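Local coordinates for protein ribonucleoside-diphosphate reductase subunit beta (PDB 4N83) that forms the small, metal-carrying subunit of a class Ib ribonucleotide reductase, which probably converts ribonucleotides to the deoxyribonucleotides needed for DNA synthesis, at residues Ile93-Tyr104 with Ile183-His194. Numbering follows the deposited sequence.
Sequences IQFMESVHAKSY and IIKLIIRDESVH. With MN (manganese (II) ion), chain J; MN (manganese (II) ion), chain I.
Glu97 and Glu191 reach from facing, antiparallel helices (161°) and bridge two manganese ions. Glu97 OE1 and Glu191 OE2 each lie 2.2 Å from one manganese; Glu97 OE2 and Glu191 OE1, the latter at 2.4 Å, bind the other. Both chains bend at chi2, to -71° in Glu97, turning the carboxylates into the gap between helices, their planes 29° apart. Asp66 and Glu157 complete the carboxylate shell. His100 and His194 are the histidines of the site, but stand farther off: His100 ND1 is 2.9 Å from the first manganese and His194 ND1 3.0 Å from the second.

A hydrogen bond holds the far side of the His100 ring: His100 NE2 donates almost straight to the anti lone pair of Asp190 OD2, 3.2 Å away in the ring plane. Trp30 also bonds this second-shell carboxylate. His194 ND1 lies 3.1 Å from Glu191 OE1, above the carboxylate plane, but faces the metal, so a donated proton is doubtful.

Ile187 CG2 sits over one face of His100, 4.0 Å from the ring centroid, and Ile93 CG2 covers His194, both CH-pi contacts. Ile184 CD1 touches Tyr104 CE1 at 3.9 Å; the Tyr104 hydroxyl bonds Asp66.

This is the carboxylate-bridged dimetal centre of a ferritin-like helical bundle; its link through Asp66 to Tyr104, the predicted active-site tyrosine, is consistent with metal-dependent radical generation.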
loop_
_atom_site.group_PDB
_atom_site.type_symbol
_atom_site.label_atom_id
_atom_site.label_comp_id
_atom_site.label_asym_id
_atom_site.label_seq_id
_atom_site.Cartn_x
_atom_site.Cartn_y
_atom_site.Cartn_z
ATOM N N ILE A 93 -1.508 4.988 1.471
ATOM C CA ILE A 93 -2.505 5.673 0.647
ATOM C C ILE A 93 -2.885 4.810 -0.551
ATOM O O ILE A 93 -4.067 4.601 -0.814
ATOM C CB ILE A 93 -2.004 7.049 0.149
ATOM C CG1 ILE A 93 -1.872 8.026 1.323
ATOM C CG2 ILE A 93 -2.958 7.623 -0.895
ATOM C CD1 ILE A 93 -1.025 9.248 1.036
ATOM N N GLN A 94 -1.878 4.304 -1.260
ATOM C CA GLN A 94 -2.103 3.516 -2.474
ATOM C C GLN A 94 -2.879 2.228 -2.212
ATOM O O GLN A 94 -3.719 1.832 -3.026
ATOM C CB GLN A 94 -0.777 3.177 -3.152
ATOM C CG GLN A 94 -0.955 2.614 -4.552
ATOM C CD GLN A 94 0.359 2.396 -5.268
ATOM O OE1 GLN A 94 1.367 2.057 -4.646
ATOM N NE2 GLN A 94 0.358 2.591 -6.585
ATOM N N PHE A 95 -2.587 1.572 -1.090
ATOM C CA PHE A 95 -3.319 0.370 -0.689
ATOM C C PHE A 95 -4.794 0.680 -0.425
ATOM O O PHE A 95 -5.674 -0.045 -0.892
ATOM C CB PHE A 95 -2.683 -0.276 0.547
ATOM C CG PHE A 95 -3.604 -1.206 1.287
ATOM C CD1 PHE A 95 -4.161 -2.310 0.653
ATOM C CD2 PHE A 95 -3.917 -0.977 2.620
ATOM C CE1 PHE A 95 -5.016 -3.161 1.333
ATOM C CE2 PHE A 95 -4.766 -1.826 3.306
ATOM C CZ PHE A 95 -5.317 -2.921 2.663
ATOM N N MET A 96 -5.060 1.752 0.315
ATOM C CA MET A 96 -6.438 2.152 0.614
ATOM C C MET A 96 -7.209 2.565 -0.643
ATOM O O MET A 96 -8.425 2.400 -0.697
ATOM C CB MET A 96 -6.473 3.280 1.656
ATOM C CG MET A 96 -6.031 2.870 3.056
ATOM S SD MET A 96 -6.806 1.366 3.688
ATOM C CE MET A 96 -8.543 1.746 3.471
ATOM N N GLU A 97 -6.506 3.089 -1.646
ATOM C CA GLU A 97 -7.136 3.415 -2.929
ATOM C C GLU A 97 -7.617 2.147 -3.646
ATOM O O GLU A 97 -8.625 2.178 -4.353
ATOM C CB GLU A 97 -6.181 4.204 -3.838
ATOM C CG GLU A 97 -5.735 5.561 -3.297
ATOM C CD GLU A 97 -6.828 6.616 -3.279
ATOM O OE1 GLU A 97 -8.002 6.290 -3.555
ATOM O OE2 GLU A 97 -6.511 7.788 -2.979
ATOM N N SER A 98 -6.897 1.041 -3.460
ATOM C CA SER A 98 -7.325 -0.263 -3.985
ATOM C C SER A 98 -8.527 -0.816 -3.218
ATOM O O SER A 98 -9.393 -1.467 -3.806
ATOM C CB SER A 98 -6.176 -1.283 -3.963
ATOM O OG SER A 98 -5.384 -1.195 -5.136
ATOM N N VAL A 99 -8.572 -0.564 -1.910
ATOM C CA VAL A 99 -9.710 -0.971 -1.083
ATOM C C VAL A 99 -10.964 -0.216 -1.519
ATOM O O VAL A 99 -12.052 -0.791 -1.568
ATOM C CB VAL A 99 -9.452 -0.730 0.423
ATOM C CG1 VAL A 99 -10.705 -1.013 1.245
ATOM C CG2 VAL A 99 -8.301 -1.596 0.914
ATOM N N HIS A 100 -10.801 1.067 -1.840
ATOM C CA HIS A 100 -11.903 1.881 -2.355
ATOM C C HIS A 100 -12.406 1.326 -3.688
ATOM O O HIS A 100 -13.613 1.257 -3.925
ATOM C CB HIS A 100 -11.479 3.345 -2.536
ATOM C CG HIS A 100 -11.022 4.010 -1.274
ATOM N ND1 HIS A 100 -10.349 5.212 -1.269
ATOM C CD2 HIS A 100 -11.119 3.630 0.022
ATOM C CE1 HIS A 100 -10.065 5.552 -0.025
ATOM N NE2 HIS A 100 -10.522 4.608 0.779
ATOM N N ALA A 101 -11.476 0.927 -4.551
ATOM C CA ALA A 101 -11.818 0.350 -5.849
ATOM C C ALA A 101 -12.564 -0.980 -5.699
ATOM O O ALA A 101 -13.527 -1.241 -6.425
ATOM C CB ALA A 101 -10.564 0.161 -6.689
ATOM N N LYS A 102 -12.117 -1.808 -4.756
ATOM C CA LYS A 102 -12.751 -3.104 -4.502
ATOM C C LYS A 102 -14.135 -2.959 -3.869
ATOM O O LYS A 102 -15.070 -3.659 -4.259
ATOM C CB LYS A 102 -11.863 -3.986 -3.612
ATOM C CG LYS A 102 -12.514 -5.304 -3.209
ATOM C CD LYS A 102 -11.553 -6.218 -2.470
ATOM C CE LYS A 102 -12.294 -7.354 -1.779
ATOM N NZ LYS A 102 -13.071 -8.194 -2.732
ATOM N N SER A 103 -14.259 -2.053 -2.901
ATOM C CA SER A 103 -15.505 -1.877 -2.141
ATOM C C SER A 103 -16.754 -1.748 -3.023
ATOM O O SER A 103 -17.831 -2.212 -2.645
ATOM C CB SER A 103 -15.397 -0.667 -1.209
ATOM O OG SER A 103 -15.045 0.504 -1.922
ATOM N N TYR A 104 -16.604 -1.126 -4.191
ATOM C CA TYR A 104 -17.708 -0.992 -5.144
ATOM C C TYR A 104 -18.190 -2.351 -5.655
ATOM O O TYR A 104 -19.391 -2.560 -5.826
ATOM C CB TYR A 104 -17.301 -0.125 -6.337
ATOM C CG TYR A 104 -16.840 1.268 -5.974
ATOM C CD1 TYR A 104 -17.692 2.156 -5.323
ATOM C CD2 TYR A 104 -15.559 1.704 -6.294
ATOM C CE1 TYR A 104 -17.275 3.436 -4.994
ATOM C CE2 TYR A 104 -15.133 2.980 -5.972
ATOM C CZ TYR A 104 -15.993 3.845 -5.321
ATOM O OH TYR A 104 -15.573 5.116 -4.997
ATOM N N ILE A 183 -20.114 2.412 3.668
ATOM C CA ILE A 183 -18.949 1.995 2.887
ATOM C C ILE A 183 -18.426 3.142 2.014
ATOM O O ILE A 183 -17.245 3.178 1.672
ATOM C CB ILE A 183 -19.272 0.747 2.031
ATOM C CG1 ILE A 183 -17.992 0.028 1.612
ATOM C CG2 ILE A 183 -20.116 1.109 0.816
ATOM C CD1 ILE A 183 -18.243 -1.373 1.096
ATOM N N ILE A 184 -19.318 4.067 1.658
ATOM C CA ILE A 184 -18.952 5.305 0.968
ATOM C C ILE A 184 -18.521 6.365 1.984
ATOM O O ILE A 184 -17.614 7.157 1.719
ATOM C CB ILE A 184 -20.131 5.846 0.125
ATOM C CG1 ILE A 184 -20.520 4.842 -0.970
ATOM C CG2 ILE A 184 -19.795 7.199 -0.488
ATOM C CD1 ILE A 184 -19.463 4.607 -2.029
ATOM N N LYS A 185 -19.187 6.375 3.139
ATOM C CA LYS A 185 -18.849 7.266 4.251
ATOM C C LYS A 185 -17.386 7.091 4.668
ATOM O O LYS A 185 -16.678 8.071 4.909
ATOM C CB LYS A 185 -19.763 6.976 5.449
ATOM C CG LYS A 185 -19.799 8.061 6.513
ATOM C CD LYS A 185 -21.004 8.972 6.350
ATOM C CE LYS A 185 -21.126 9.939 7.517
ATOM N NZ LYS A 185 -20.154 11.064 7.429
ATOM N N LEU A 186 -16.948 5.835 4.752
ATOM C CA LEU A 186 -15.566 5.506 5.107
ATOM C C LEU A 186 -14.567 5.973 4.046
ATOM O O LEU A 186 -13.461 6.401 4.381
ATOM C CB LEU A 186 -15.419 3.996 5.328
ATOM C CG LEU A 186 -16.135 3.419 6.554
ATOM C CD1 LEU A 186 -16.355 1.921 6.396
ATOM C CD2 LEU A 186 -15.363 3.719 7.830
ATOM N N ILE A 187 -14.957 5.884 2.774
ATOM C CA ILE A 187 -14.106 6.324 1.661
ATOM C C ILE A 187 -13.845 7.829 1.736
ATOM O O ILE A 187 -12.720 8.280 1.519
ATOM C CB ILE A 187 -14.724 5.962 0.290
ATOM C CG1 ILE A 187 -14.702 4.442 0.087
ATOM C CG2 ILE A 187 -13.972 6.648 -0.848
ATOM C CD1 ILE A 187 -15.632 3.939 -0.997
ATOM N N ILE A 188 -14.889 8.594 2.050
ATOM C CA ILE A 188 -14.779 10.047 2.199
ATOM C C ILE A 188 -13.893 10.414 3.397
ATOM O O ILE A 188 -13.157 11.401 3.347
ATOM C CB ILE A 188 -16.172 10.708 2.349
ATOM C CG1 ILE A 188 -17.004 10.498 1.075
ATOM C CG2 ILE A 188 -16.042 12.200 2.642
ATOM C CD1 ILE A 188 -18.498 10.616 1.291
ATOM N N ARG A 189 -13.963 9.619 4.465
ATOM C CA ARG A 189 -13.117 9.832 5.641
ATOM C C ARG A 189 -11.634 9.699 5.292
ATOM O O ARG A 189 -10.809 10.478 5.773
ATOM C CB ARG A 189 -13.477 8.849 6.761
ATOM C CG ARG A 189 -12.826 9.173 8.100
ATOM C CD ARG A 189 -13.190 8.156 9.169
ATOM N NE ARG A 189 -12.535 6.864 8.964
ATOM C CZ ARG A 189 -12.717 5.790 9.732
ATOM N NH1 ARG A 189 -13.539 5.833 10.775
ATOM N NH2 ARG A 189 -12.072 4.662 9.456
ATOM N N ASP A 190 -11.304 8.711 4.462
ATOM C CA ASP A 190 -9.927 8.516 3.999
ATOM C C ASP A 190 -9.498 9.613 3.031
ATOM O O ASP A 190 -8.399 10.155 3.154
ATOM C CB ASP A 190 -9.757 7.148 3.323
ATOM C CG ASP A 190 -9.690 6.002 4.316
ATOM O OD1 ASP A 190 -9.232 6.209 5.461
ATOM O OD2 ASP A 190 -10.089 4.880 3.940
ATOM N N GLU A 191 -10.363 9.932 2.070
ATOM C CA GLU A 191 -10.034 10.921 1.041
ATOM C C GLU A 191 -9.988 12.348 1.584
ATOM O O GLU A 191 -9.290 13.198 1.031
ATOM C CB GLU A 191 -11.008 10.831 -0.142
ATOM C CG GLU A 191 -10.920 9.534 -0.941
ATOM C CD GLU A 191 -9.528 9.246 -1.484
ATOM O OE1 GLU A 191 -8.718 10.187 -1.615
ATOM O OE2 GLU A 191 -9.236 8.069 -1.778
ATOM N N SER A 192 -10.725 12.610 2.660
ATOM C CA SER A 192 -10.645 13.900 3.344
ATOM C C SER A 192 -9.239 14.130 3.903
ATOM O O SER A 192 -8.722 15.246 3.856
ATOM C CB SER A 192 -11.681 13.976 4.470
ATOM O OG SER A 192 -11.649 15.240 5.107
ATOM N N VAL A 193 -8.628 13.063 4.415
ATOM C CA VAL A 193 -7.272 13.121 4.968
ATOM C C VAL A 193 -6.209 13.122 3.863
ATOM O O VAL A 193 -5.161 13.756 4.010
ATOM C CB VAL A 193 -7.007 11.946 5.940
ATOM C CG1 VAL A 193 -5.583 12.002 6.485
ATOM C CG2 VAL A 193 -8.010 11.964 7.086
ATOM N N HIS A 194 -6.472 12.411 2.766
ATOM C CA HIS A 194 -5.552 12.386 1.621
ATOM C C HIS A 194 -5.395 13.772 1.007
ATOM O O HIS A 194 -4.275 14.227 0.763
ATOM C CB HIS A 194 -6.027 11.404 0.543
ATOM C CG HIS A 194 -5.919 9.966 0.943
ATOM N ND1 HIS A 194 -6.729 8.984 0.415
ATOM C CD2 HIS A 194 -5.106 9.345 1.829
ATOM C CE1 HIS A 194 -6.414 7.819 0.951
ATOM N NE2 HIS A 194 -5.432 8.010 1.812
HETATM MN MN MN J . -10.084 7.053 -3.536
HETATM MN MN MN I . -6.444 9.863 -2.417
#